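Local coordinates for protein neutral ceramidase (Pseudomonas aeruginosa, PDB 2ZXC) that hydrolyses the N-acyl linkage of ceramides to release sphingosine and a free fatty acid, using a zinc ion, and can also run the reverse synthesis, at residues C322-G327 with T465-W470; T305-R310 with Y475-V480; P610-I615 with T636-V641. All coordinates share one frame; numbering follows the deposited sequence.

Contact 1: residues C322-G327 with T465-W470; sequences CTAAIG and TLYGPW
Cys322 and Tyr467 meet through backbone and ring alike, where the loop 322-325 and the short strand 326-327 that follows it lie against the type I beta turn from Thr465 to Gly468. From CB to its hydroxyl, Tyr467 runs along 322-324. Its CB sits 3.6 Å from Cys322 O, and that carbonyl oxygen stays in the plane of the ring, at its edge, lying 3.6 Å from Tyr467 CD1 as well. One atom further, Tyr467 CE1 reaches Ala324 CB at 3.9 Å. At the tip, OH is hydrogen-bonded to Pro390 O, and one face of the ring is covered by Leu466 CB.

Two backbone bonds hold the turn. Cys322 N donates to Tyr467 O at 3.0 Å, approaching from above the carbonyl plane, 43° out of it. Ala325 N donates to Leu466 O at 3.1 Å with a bent N-H...O angle of 140°; the same oxygen receives a CA-H...O contact from Ala324 and a hydrogen bond from Gln371. Beyond it the Leu466 side chain runs alongside Ile326, pointing the same way, with Leu466 CD2 3.6 Å from Ile326 CG1.

Cys322 SG rests 3.5 Å from Gly468 CA, close against the bare backbone of the glycine. The sulfur is joined to Cys370 in a disulfide. At the start of the turn, the side chain of Thr465 lies about 4 Å from that of the zinc ligand Tyr448. Buried carbonyls paired with N-H groups, alkyl packing and a disulfide together imply a covalently reinforced, mostly apolar junction one shell out from the zinc.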
loop_
_atom_site.group_PDB
_atom_site.type_symbol
_atom_site.label_atom_id
_atom_site.label_comp_id
_atom_site.label_asym_id
_atom_site.label_seq_id
_atom_site.Cartn_x
_atom_site.Cartn_y
_atom_site.Cartn_z
ATOM N N CYS A 322 -26.034 -7.681 2.008
ATOM C CA CYS A 322 -26.046 -8.521 3.201
ATOM C C CYS A 322 -25.046 -7.916 4.177
ATOM O O CYS A 322 -24.208 -7.099 3.785
ATOM C CB CYS A 322 -25.563 -9.949 2.896
ATOM S SG CYS A 322 -25.921 -10.643 1.264
ATOM N N THR A 323 -25.127 -8.309 5.444
ATOM C CA THR A 323 -24.147 -7.834 6.408
ATOM C C THR A 323 -22.919 -8.670 6.064
ATOM O O THR A 323 -23.055 -9.747 5.492
ATOM C CB THR A 323 -24.574 -8.108 7.861
ATOM O OG1 THR A 323 -25.188 -9.395 7.945
ATOM C CG2 THR A 323 -25.542 -7.047 8.338
ATOM N N ALA A 324 -21.735 -8.179 6.406
ATOM C CA ALA A 324 -20.480 -8.854 6.090
ATOM C C ALA A 324 -20.301 -10.306 6.540
ATOM O O ALA A 324 -20.667 -10.688 7.652
ATOM C CB ALA A 324 -19.326 -8.022 6.608
ATOM N N ALA A 325 -19.718 -11.108 5.653
ATOM C CA ALA A 325 -19.442 -12.512 5.930
ATOM C C ALA A 325 -18.339 -12.999 5.009
ATOM O O ALA A 325 -18.253 -12.578 3.858
ATOM C CB ALA A 325 -20.690 -13.362 5.714
ATOM N N ILE A 326 -17.494 -13.887 5.516
ATOM C CA ILE A 326 -16.435 -14.450 4.701
ATOM C C ILE A 326 -16.686 -15.933 4.510
ATOM O O ILE A 326 -17.008 -16.645 5.456
ATOM C CB ILE A 326 -15.060 -14.223 5.333
ATOM C CG1 ILE A 326 -14.755 -12.730 5.313
ATOM C CG2 ILE A 326 -13.985 -14.959 4.553
ATOM C CD1 ILE A 326 -13.352 -12.403 5.693
ATOM N N GLY A 327 -16.560 -16.390 3.272
ATOM C CA GLY A 327 -16.787 -17.790 2.994
ATOM C C GLY A 327 -15.495 -18.535 2.749
ATOM O O GLY A 327 -14.431 -17.932 2.620
ATOM N N THR A 465 -15.920 -11.404 -0.757
ATOM C CA THR A 465 -16.753 -10.295 -1.193
ATOM C C THR A 465 -17.790 -10.261 -0.077
ATOM O O THR A 465 -18.825 -10.921 -0.132
ATOM C CB THR A 465 -17.375 -10.576 -2.571
ATOM O OG1 THR A 465 -16.328 -10.598 -3.552
ATOM C CG2 THR A 465 -18.384 -9.504 -2.941
ATOM N N LEU A 466 -17.443 -9.499 0.955
ATOM C CA LEU A 466 -18.202 -9.347 2.194
ATOM C C LEU A 466 -19.707 -9.182 2.197
ATOM O O LEU A 466 -20.410 -9.888 2.920
ATOM C CB LEU A 466 -17.622 -8.184 3.011
ATOM C CG LEU A 466 -16.134 -8.200 3.374
ATOM C CD1 LEU A 466 -15.819 -6.981 4.245
ATOM C CD2 LEU A 466 -15.791 -9.483 4.121
ATOM N N TYR A 467 -20.208 -8.252 1.397
ATOM C CA TYR A 467 -21.626 -7.946 1.424
ATOM C C TYR A 467 -22.582 -8.703 0.517
ATOM O O TYR A 467 -23.686 -8.236 0.262
ATOM C CB TYR A 467 -21.774 -6.440 1.242
ATOM C CG TYR A 467 -20.785 -5.679 2.110
ATOM C CD1 TYR A 467 -20.969 -5.568 3.489
ATOM C CD2 TYR A 467 -19.630 -5.133 1.559
ATOM C CE1 TYR A 467 -20.014 -4.931 4.297
ATOM C CE2 TYR A 467 -18.679 -4.501 2.345
ATOM C CZ TYR A 467 -18.871 -4.404 3.713
ATOM O OH TYR A 467 -17.901 -3.797 4.486
ATOM N N GLY A 468 -22.174 -9.878 0.049
ATOM C CA GLY A 468 -23.057 -10.660 -0.796
ATOM C C GLY A 468 -22.812 -10.541 -2.289
ATOM O O GLY A 468 -21.969 -9.757 -2.731
ATOM N N PRO A 469 -23.571 -11.300 -3.093
ATOM C CA PRO A 469 -23.472 -11.325 -4.552
ATOM C C PRO A 469 -23.643 -9.986 -5.260
ATOM O O PRO A 469 -23.134 -9.797 -6.375
ATOM C CB PRO A 469 -24.555 -12.331 -4.950
ATOM C CG PRO A 469 -25.612 -12.115 -3.893
ATOM C CD PRO A 469 -24.756 -12.054 -2.637
ATOM N N TRP A 470 -24.346 -9.056 -4.619
ATOM C CA TRP A 470 -24.591 -7.756 -5.239
ATOM C C TRP A 470 -23.696 -6.629 -4.758
ATOM O O TRP A 470 -24.014 -5.457 -4.942
ATOM C CB TRP A 470 -26.059 -7.371 -5.061
ATOM C CG TRP A 470 -26.953 -8.397 -5.656
ATOM C CD1 TRP A 470 -27.799 -9.236 -4.989
ATOM C CD2 TRP A 470 -27.025 -8.760 -7.036
ATOM N NE1 TRP A 470 -28.392 -10.105 -5.872
ATOM C CE2 TRP A 470 -27.936 -9.835 -7.137
ATOM C CE3 TRP A 470 -26.409 -8.282 -8.201
ATOM C CZ2 TRP A 470 -28.244 -10.452 -8.362
ATOM C CZ3 TRP A 470 -26.714 -8.896 -9.425
ATOM C CH2 TRP A 470 -27.627 -9.970 -9.489
#

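Contact 2: residues T305-R310 with Y475-V480; sequences TRLPIR and YQQLFV
Gln477 extends straight out from its helix, CG anti to the backbone N (chi1 -176°), and meets Arg310, whose chain bends at chi3 (-61°) and folds back over it. The bend lays the guanidinium flat on the glutamine amide, the two planes only 12° apart and stacked. Arg310 NH1 is 3.6 Å from Gln477 CD and 3.7 Å from Gln477 CG, while Arg310 CZ stands 3.9 Å from the same CG, so the methylene as well as the amide carbon lies under the charged group. The amide thereby comes up against the backbone around Pro308 and Arg310, with Gln477 CD 3.8 Å from Arg310 N.

The short strand 308-309, paired antiparallel with strand 319-320, and the residues flanking it pack on helix 471-488. In the helix, Gln477 and Leu478 carry the contact side by side. The ends of Leu307 and Leu478 meet, Leu307 CD1 to Leu478 CD1, at 4.0 Å, and both side chains also pack on Val302 of strand 295-303.

The charge of Arg310 is met by carboxylates. Its NE forms a salt bridge with Glu312, and NH2 forms another with Asp481, one residue past this part of the helix. Held by two carboxylates, the group probably has little freedom to rotate off the amide beneath it.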
loop_
_atom_site.group_PDB
_atom_site.type_symbol
_atom_site.label_atom_id
_atom_site.label_comp_id
_atom_site.label_asym_id
_atom_site.label_seq_id
_atom_site.Cartn_x
_atom_site.Cartn_y
_atom_site.Cartn_z
ATOM N N THR A 305 -24.848 -1.401 5.486
ATOM C CA THR A 305 -25.813 -2.270 6.147
ATOM C C THR A 305 -27.181 -2.271 5.486
ATOM O O THR A 305 -27.949 -1.321 5.609
ATOM C CB THR A 305 -25.971 -1.887 7.624
ATOM O OG1 THR A 305 -24.694 -1.977 8.265
ATOM C CG2 THR A 305 -26.956 -2.825 8.321
ATOM N N ARG A 306 -27.478 -3.352 4.777
ATOM C CA ARG A 306 -28.758 -3.486 4.102
ATOM C C ARG A 306 -29.019 -2.337 3.128
ATOM O O ARG A 306 -30.139 -1.847 3.006
ATOM C CB ARG A 306 -29.877 -3.579 5.146
ATOM C CG ARG A 306 -29.739 -4.790 6.070
ATOM C CD ARG A 306 -31.004 -5.030 6.884
ATOM N NE ARG A 306 -31.220 -3.983 7.879
ATOM C CZ ARG A 306 -30.583 -3.915 9.045
ATOM N NH1 ARG A 306 -30.841 -2.920 9.885
ATOM N NH2 ARG A 306 -29.699 -4.850 9.378
ATOM N N LEU A 307 -27.971 -1.920 2.427
ATOM C CA LEU A 307 -28.076 -0.833 1.460
ATOM C C LEU A 307 -28.980 -1.236 0.288
ATOM O O LEU A 307 -28.779 -2.283 -0.337
ATOM C CB LEU A 307 -26.678 -0.472 0.936
ATOM C CG LEU A 307 -26.450 0.850 0.192
ATOM C CD1 LEU A 307 -25.006 0.916 -0.261
ATOM C CD2 LEU A 307 -27.358 0.957 -1.004
ATOM N N PRO A 308 -29.987 -0.403 -0.023
ATOM C CA PRO A 308 -30.920 -0.671 -1.125
ATOM C C PRO A 308 -30.221 -0.576 -2.485
ATOM O O PRO A 308 -29.579 0.427 -2.788
ATOM C CB PRO A 308 -31.980 0.421 -0.963
ATOM C CG PRO A 308 -31.905 0.782 0.494
ATOM C CD PRO A 308 -30.418 0.778 0.745
ATOM N N ILE A 309 -30.351 -1.619 -3.299
ATOM C CA ILE A 309 -29.736 -1.633 -4.622
ATOM C C ILE A 309 -30.841 -1.653 -5.673
ATOM O O ILE A 309 -31.620 -2.602 -5.744
ATOM C CB ILE A 309 -28.857 -2.872 -4.802
ATOM C CG1 ILE A 309 -27.991 -3.078 -3.557
ATOM C CG2 ILE A 309 -27.975 -2.704 -6.028
ATOM C CD1 ILE A 309 -27.294 -4.434 -3.512
ATOM N N ARG A 310 -30.911 -0.608 -6.492
ATOM C CA ARG A 310 -31.952 -0.519 -7.510
ATOM C C ARG A 310 -31.879 -1.669 -8.519
ATOM O O ARG A 310 -30.793 -2.114 -8.901
ATOM C CB ARG A 310 -31.892 0.847 -8.201
ATOM C CG ARG A 310 -32.039 2.010 -7.211
ATOM C CD ARG A 310 -32.321 3.345 -7.892
ATOM N NE ARG A 310 -31.256 3.769 -8.801
ATOM C CZ ARG A 310 -30.146 4.401 -8.433
ATOM N NH1 ARG A 310 -29.927 4.700 -7.157
ATOM N NH2 ARG A 310 -29.253 4.748 -9.354
ATOM N N TYR A 475 -21.578 -0.947 -5.446
ATOM C CA TYR A 475 -20.494 -0.022 -5.731
ATOM C C TYR A 475 -20.731 0.689 -7.055
ATOM O O TYR A 475 -20.457 1.883 -7.190
ATOM C CB TYR A 475 -19.161 -0.762 -5.791
ATOM C CG TYR A 475 -18.491 -0.939 -4.453
ATOM C CD1 TYR A 475 -17.933 0.149 -3.786
ATOM C CD2 TYR A 475 -18.381 -2.195 -3.868
ATOM C CE1 TYR A 475 -17.274 -0.010 -2.568
ATOM C CE2 TYR A 475 -17.725 -2.364 -2.650
ATOM C CZ TYR A 475 -17.175 -1.268 -2.009
ATOM O OH TYR A 475 -16.523 -1.439 -0.809
ATOM N N GLN A 476 -21.230 -0.044 -8.041
ATOM C CA GLN A 476 -21.491 0.565 -9.336
ATOM C C GLN A 476 -22.615 1.582 -9.180
ATOM O O GLN A 476 -22.615 2.620 -9.832
ATOM C CB GLN A 476 -21.876 -0.492 -10.371
ATOM C CG GLN A 476 -21.911 0.043 -11.794
ATOM C CD GLN A 476 -21.971 -1.061 -12.824
ATOM O OE1 GLN A 476 -21.157 -1.981 -12.801
ATOM N NE2 GLN A 476 -22.929 -0.972 -13.741
ATOM N N GLN A 477 -23.565 1.296 -8.302
ATOM C CA GLN A 477 -24.668 2.229 -8.088
ATOM C C GLN A 477 -24.189 3.470 -7.341
ATOM O O GLN A 477 -24.654 4.580 -7.600
ATOM C CB GLN A 477 -25.783 1.571 -7.282
ATOM C CG GLN A 477 -27.004 2.453 -7.106
ATOM C CD GLN A 477 -28.030 1.839 -6.179
ATOM O OE1 GLN A 477 -28.040 2.113 -4.977
ATOM N NE2 GLN A 477 -28.895 0.993 -6.731
ATOM N N LEU A 478 -23.266 3.277 -6.408
ATOM C CA LEU A 478 -22.751 4.390 -5.621
ATOM C C LEU A 478 -21.906 5.325 -6.467
ATOM O O LEU A 478 -22.069 6.541 -6.397
ATOM C CB LEU A 478 -21.946 3.861 -4.432
ATOM C CG LEU A 478 -22.819 3.071 -3.442
ATOM C CD1 LEU A 478 -21.959 2.209 -2.522
ATOM C CD2 LEU A 478 -23.668 4.051 -2.647
ATOM N N PHE A 479 -21.017 4.766 -7.278
ATOM C CA PHE A 479 -20.168 5.584 -8.131
ATOM C C PHE A 479 -20.926 6.241 -9.280
ATOM O O PHE A 479 -20.590 7.351 -9.701
ATOM C CB PHE A 479 -19.012 4.747 -8.666
ATOM C CG PHE A 479 -17.883 4.600 -7.688
ATOM C CD1 PHE A 479 -17.114 5.702 -7.329
ATOM C CD2 PHE A 479 -17.593 3.369 -7.118
ATOM C CE1 PHE A 479 -16.074 5.576 -6.420
ATOM C CE2 PHE A 479 -16.555 3.235 -6.209
ATOM C CZ PHE A 479 -15.794 4.337 -5.859
ATOM N N VAL A 480 -21.949 5.562 -9.790
ATOM C CA VAL A 480 -22.746 6.132 -10.874
ATOM C C VAL A 480 -23.542 7.318 -10.328
ATOM O O VAL A 480 -23.562 8.394 -10.923
ATOM C CB VAL A 480 -23.709 5.085 -11.480
ATOM C CG1 VAL A 480 -24.786 5.780 -12.305
ATOM C CG2 VAL A 480 -22.924 4.121 -12.367
#

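Contact 3: residues P610-I615 with T636-V641; sequences PGHYYI and TRSFEV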
loop_
_atom_site.group_PDB
_atom_site.type_symbol
_atom_site.label_atom_id
_atom_site.label_comp_id
_atom_site.label_asym_id
_atom_site.label_seq_id
_atom_site.Cartn_x
_atom_site.Cartn_y
_atom_site.Cartn_z
ATOM N N PRO A 610 35.658 3.496 -7.170
ATOM C CA PRO A 610 36.594 2.579 -6.511
ATOM C C PRO A 610 37.249 3.348 -5.371
ATOM O O PRO A 610 37.672 4.489 -5.560
ATOM C CB PRO A 610 37.580 2.239 -7.623
ATOM C CG PRO A 610 36.718 2.287 -8.845
ATOM C CD PRO A 610 35.915 3.555 -8.619
ATOM N N GLY A 611 37.319 2.744 -4.190
ATOM C CA GLY A 611 37.923 3.438 -3.066
ATOM C C GLY A 611 37.623 2.836 -1.708
ATOM O O GLY A 611 37.245 1.670 -1.605
ATOM N N HIS A 612 37.792 3.638 -0.662
ATOM C CA HIS A 612 37.556 3.174 0.696
ATOM C C HIS A 612 36.188 3.548 1.244
ATOM O O HIS A 612 35.731 4.685 1.116
ATOM C CB HIS A 612 38.658 3.681 1.624
ATOM C CG HIS A 612 39.986 3.039 1.375
ATOM N ND1 HIS A 612 40.730 3.281 0.242
ATOM C CD2 HIS A 612 40.682 2.128 2.094
ATOM C CE1 HIS A 612 41.827 2.547 0.272
ATOM N NE2 HIS A 612 41.822 1.837 1.386
ATOM N N TYR A 613 35.547 2.563 1.861
ATOM C CA TYR A 613 34.217 2.722 2.427
ATOM C C TYR A 613 34.131 2.053 3.789
ATOM O O TYR A 613 34.949 1.198 4.124
ATOM C CB TYR A 613 33.188 2.042 1.525
ATOM C CG TYR A 613 32.975 2.684 0.179
ATOM C CD1 TYR A 613 31.836 3.446 -0.074
ATOM C CD2 TYR A 613 33.900 2.515 -0.851
ATOM C CE1 TYR A 613 31.622 4.023 -1.317
ATOM C CE2 TYR A 613 33.698 3.088 -2.099
ATOM C CZ TYR A 613 32.557 3.840 -2.324
ATOM O OH TYR A 613 32.356 4.407 -3.559
ATOM N N TYR A 614 33.132 2.454 4.570
ATOM C CA TYR A 614 32.872 1.832 5.859
ATOM C C TYR A 614 31.369 1.888 6.107
ATOM O O TYR A 614 30.663 2.722 5.529
ATOM C CB TYR A 614 33.649 2.494 7.007
ATOM C CG TYR A 614 33.230 3.888 7.420
ATOM C CD1 TYR A 614 33.791 5.015 6.819
ATOM C CD2 TYR A 614 32.335 4.080 8.473
ATOM C CE1 TYR A 614 33.480 6.300 7.265
ATOM C CE2 TYR A 614 32.012 5.357 8.924
ATOM C CZ TYR A 614 32.592 6.464 8.317
ATOM O OH TYR A 614 32.300 7.730 8.778
ATOM N N ILE A 615 30.874 0.977 6.935
ATOM C CA ILE A 615 29.451 0.932 7.219
ATOM C C ILE A 615 29.142 1.376 8.632
ATOM O O ILE A 615 29.779 0.945 9.593
ATOM C CB ILE A 615 28.889 -0.486 6.981
ATOM C CG1 ILE A 615 29.006 -0.825 5.488
ATOM C CG2 ILE A 615 27.439 -0.572 7.467
ATOM C CD1 ILE A 615 28.496 -2.204 5.112
ATOM N N THR A 636 32.042 0.161 11.163
ATOM C CA THR A 636 33.012 -0.884 10.883
ATOM C C THR A 636 34.321 -0.227 10.463
ATOM O O THR A 636 34.392 0.993 10.289
ATOM C CB THR A 636 32.566 -1.773 9.713
ATOM O OG1 THR A 636 32.586 -1.008 8.499
ATOM C CG2 THR A 636 31.172 -2.297 9.950
ATOM N N ARG A 637 35.357 -1.039 10.308
ATOM C CA ARG A 637 36.637 -0.529 9.852
ATOM C C ARG A 637 36.395 -0.304 8.368
ATOM O O ARG A 637 35.370 -0.739 7.837
ATOM C CB ARG A 637 37.724 -1.574 10.042
ATOM C CG ARG A 637 37.479 -2.840 9.255
ATOM C CD ARG A 637 38.486 -3.904 9.617
ATOM N NE ARG A 637 38.255 -5.130 8.867
ATOM C CZ ARG A 637 38.804 -6.299 9.172
ATOM N NH1 ARG A 637 39.617 -6.394 10.214
ATOM N NH2 ARG A 637 38.531 -7.372 8.443
ATOM N N SER A 638 37.324 0.359 7.695
ATOM C CA SER A 638 37.154 0.621 6.273
ATOM C C SER A 638 37.574 -0.557 5.409
ATOM O O SER A 638 38.480 -1.312 5.764
ATOM C CB SER A 638 37.959 1.855 5.852
ATOM O OG SER A 638 39.345 1.565 5.774
ATOM N N PHE A 639 36.886 -0.725 4.286
ATOM C CA PHE A 639 37.214 -1.772 3.334
ATOM C C PHE A 639 37.396 -1.085 1.994
ATOM O O PHE A 639 36.957 0.045 1.807
ATOM C CB PHE A 639 36.120 -2.846 3.250
ATOM C CG PHE A 639 34.754 -2.319 2.908
ATOM C CD1 PHE A 639 33.933 -1.785 3.892
ATOM C CD2 PHE A 639 34.272 -2.396 1.607
ATOM C CE1 PHE A 639 32.645 -1.339 3.589
ATOM C CE2 PHE A 639 32.989 -1.954 1.291
ATOM C CZ PHE A 639 32.173 -1.426 2.285
ATOM N N GLU A 640 38.055 -1.762 1.065
ATOM C CA GLU A 640 38.312 -1.178 -0.241
ATOM C C GLU A 640 37.462 -1.744 -1.365
ATOM O O GLU A 640 37.264 -2.953 -1.466
ATOM C CB GLU A 640 39.796 -1.334 -0.587
ATOM C CG GLU A 640 40.166 -0.937 -2.006
ATOM C CD GLU A 640 41.662 -0.758 -2.180
ATOM O OE1 GLU A 640 42.430 -1.642 -1.735
ATOM O OE2 GLU A 640 42.070 0.268 -2.765
ATOM N N VAL A 641 36.953 -0.849 -2.203
ATOM C CA VAL A 641 36.145 -1.235 -3.348
ATOM C C VAL A 641 37.061 -1.125 -4.559
ATOM O O VAL A 641 37.494 -0.035 -4.930
ATOM C CB VAL A 641 34.933 -0.301 -3.523
ATOM C CG1 VAL A 641 34.210 -0.623 -4.821
ATOM C CG2 VAL A 641 33.986 -0.461 -2.343
#
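Gly611 to Ile615 and Thr636 to Val641 face each other as the two arms of a beta hairpin, formed by strands 611-622 and 629-642 in the C-terminal domain, whose fold is consistent with an immunoglobulin-like sandwich. Residues 636-641 belong to the C-terminal region, 620-646, required for correct folding and localization.

Backbone hydrogen bonds come first. Gly611 pairs with Val641 as an antiparallel hydrogen-bonded pair, Val641 N giving to Gly611 O at 2.6 Å. Tyr613 and Phe639 form the next such pair: Tyr613 N lies 2.9 Å from Phe639 O, and the return bond, Phe639 N to Tyr613 O, is 2.7 Å. Between them His612 and Glu640 make a non-hydrogen-bonded pair. Past the last bridge, Thr636 N still bonds to Ile615 O.

Apolar and aromatic contacts fill the side carrying Tyr613, Phe639 and Val641. Tyr613 CB sits over the face of the Phe639 ring, a CH-pi contact 4.1 Å from its centroid and 25° off the normal. Tyr613 CD2 touches Val641 CG2 at 3.3 Å. Ile615 CG1 meets the Phe639 ring at its edge. Trp602, from the facing sheet, packs against both Tyr613 and Phe639.

The side of His612 and Glu640 is polar. Glu640 CB lies over one face of the imidazole, toward its rim, Ser638 OG lies at its edge, in plane, and the carboxylate is 38° off the ring plane. His612 CE1 is 3.8 Å from Glu640 OE2.

The threonine hydroxyl replaces a backbone partner. With OG1 set between its own N and carbonyl carbon (chi1 68°), Thr636 OG1 accepts from Ile615 N at 3.1 Å and donates to Arg637 O at 2.9 Å.

In the fold
Coming from the N terminus, the chain enters contact 2 at 305-310 and contact 1 at 322-327. It then runs through more than 130 residues, with the zinc ligands Glu411 and Tyr448 among them, before 465-470 closes contact 1 and 475-480, a few residues on, closes contact 2. The smaller loop thus lies within the larger. The two touch directly, Trp470 CB being 3.5 Å from Ile309 CD1, and join the helix 471-488 and the turn ahead of it to neighbouring short strands. Contact 3 follows in series, closing a hairpin in the C-terminal domain; its centre is about 58 Å from that of contact 1, across the chain's centre.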